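Local coordinates for serine acetyltransferase (Neisseria gonorrhoeae, PDB 6WYE), which probably transfers an acetyl group from acetyl-CoA to the hydroxyl of L-serine, giving O-acetyl-L-serine in the first step of cysteine biosynthesis, at residues A[225-228]-A[229-233]. Residues are numbered along the deposited sequence; the frame is centred on the assembly and turned at random.
Sequences VMIG and ANASI
The ends of Ile227 and Ile233 meet across a tight corner between two strands, CD1 against CD1 at 3.8 Å. The two side chains are built alike: in Ile227 CG1 lies beside the backbone N and anti to the carbonyl carbon (chi1 -45°), Ile233 matches it closely, and an extended second torsion carries each CD1 out to its partner. The other branch of Ile227 works closer to the bend. Its CG2 lies 3.8 Å from CB of Ala231, the residue that closes the turn. CB of Ala231 in turn sits 3.5 Å from the carbonyl O of Gly228. The corner itself is a type II beta turn from Gly228 to Ala231, with Asn230 at its third position in a left-handed conformation (phi 60°, psi 22°). A weak hydrogen bond from Ala231 N to Gly228 O, 3.3 Å long, spans it. This is one corner of the left-handed parallel beta-helix built by hexapeptide-repeat transferases: strands 226-227 and 232-234 belong to two different faces of the prism, and the isoleucines and Ala231 fill the interior angle between them. Leu207 on the coil before and Ile245 on the coil after each touch both isoleucines, so the apolar core runs on from coil to coil. Ala229 and Asn230 turn outward at the corner, toward neighbouring subunits. Ala229 packs on Thr206 of the second subunit, while OD1 of Asn230 accepts a weak hydrogen bond from ND2 of Asn230 of the third.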
loop_
_atom_site.group_PDB
_atom_site.type_symbol
_atom_site.label_atom_id
_atom_site.label_comp_id
_atom_site.label_asym_id
_atom_site.label_seq_id
_atom_site.Cartn_x
_atom_site.Cartn_y
_atom_site.Cartn_z
ATOM N N VAL A 225 -33.933 -10.452 -23.652
ATOM C CA VAL A 225 -34.657 -10.270 -22.394
ATOM C C VAL A 225 -34.203 -9.005 -21.666
ATOM O O VAL A 225 -33.032 -8.590 -21.731
ATOM C CB VAL A 225 -34.489 -11.515 -21.506
ATOM C CG1 VAL A 225 -35.030 -11.268 -20.085
ATOM C CG2 VAL A 225 -35.194 -12.718 -22.150
ATOM N N MET A 226 -35.147 -8.379 -20.970
ATOM C CA MET A 226 -34.844 -7.336 -20.007
ATOM C C MET A 226 -35.278 -7.810 -18.623
ATOM O O MET A 226 -36.390 -8.323 -18.460
ATOM C CB MET A 226 -35.549 -6.038 -20.382
ATOM C CG MET A 226 -34.998 -4.828 -19.672
ATOM S SD MET A 226 -35.708 -4.670 -18.031
ATOM C CE MET A 226 -37.195 -3.738 -18.432
ATOM N N ILE A 227 -34.401 -7.644 -17.630
ATOM C CA ILE A 227 -34.698 -8.012 -16.245
ATOM C C ILE A 227 -34.543 -6.769 -15.382
ATOM O O ILE A 227 -33.440 -6.205 -15.294
ATOM C CB ILE A 227 -33.786 -9.132 -15.726
ATOM C CG1 ILE A 227 -33.638 -10.272 -16.737
ATOM C CG2 ILE A 227 -34.297 -9.649 -14.369
ATOM C CD1 ILE A 227 -32.717 -11.374 -16.254
ATOM N N GLY A 228 -35.645 -6.353 -14.729
ATOM C CA GLY A 228 -35.650 -5.153 -13.916
ATOM C C GLY A 228 -34.999 -5.346 -12.551
ATOM O O GLY A 228 -34.732 -6.467 -12.114
ATOM N N ALA A 229 -34.806 -4.221 -11.854
ATOM C CA ALA A 229 -34.053 -4.204 -10.602
ATOM C C ALA A 229 -34.640 -5.140 -9.542
ATOM O O ALA A 229 -35.857 -5.209 -9.340
ATOM C CB ALA A 229 -33.990 -2.777 -10.051
ATOM N N ASN A 230 -33.744 -5.873 -8.874
ATOM C CA ASN A 230 -34.038 -6.729 -7.730
ATOM C C ASN A 230 -35.035 -7.844 -8.054
ATOM O O ASN A 230 -35.678 -8.374 -7.149
ATOM C CB ASN A 230 -34.521 -5.916 -6.527
ATOM C CG ASN A 230 -33.380 -5.561 -5.591
ATOM O OD1 ASN A 230 -32.416 -6.317 -5.466
ATOM N ND2 ASN A 230 -33.470 -4.403 -4.949
ATOM N N ALA A 231 -35.182 -8.207 -9.327
ATOM C CA ALA A 231 -35.937 -9.404 -9.674
ATOM C C ALA A 231 -35.131 -10.646 -9.314
ATOM O O ALA A 231 -33.892 -10.630 -9.317
ATOM C CB ALA A 231 -36.271 -9.421 -11.169
ATOM N N SER A 232 -35.844 -11.730 -8.996
ATOM C CA SER A 232 -35.233 -13.026 -8.719
ATOM C C SER A 232 -35.801 -14.084 -9.651
ATOM O O SER A 232 -37.023 -14.207 -9.794
ATOM C CB SER A 232 -35.474 -13.455 -7.277
ATOM O OG SER A 232 -34.788 -12.603 -6.384
ATOM N N ILE A 233 -34.919 -14.859 -10.264
ATOM C CA ILE A 233 -35.297 -15.940 -11.164
ATOM C C ILE A 233 -34.625 -17.185 -10.619
ATOM O O ILE A 233 -33.388 -17.256 -10.587
ATOM C CB ILE A 233 -34.885 -15.646 -12.612
ATOM C CG1 ILE A 233 -35.345 -14.238 -13.002
ATOM C CG2 ILE A 233 -35.473 -16.671 -13.573
ATOM C CD1 ILE A 233 -34.999 -13.826 -14.420
#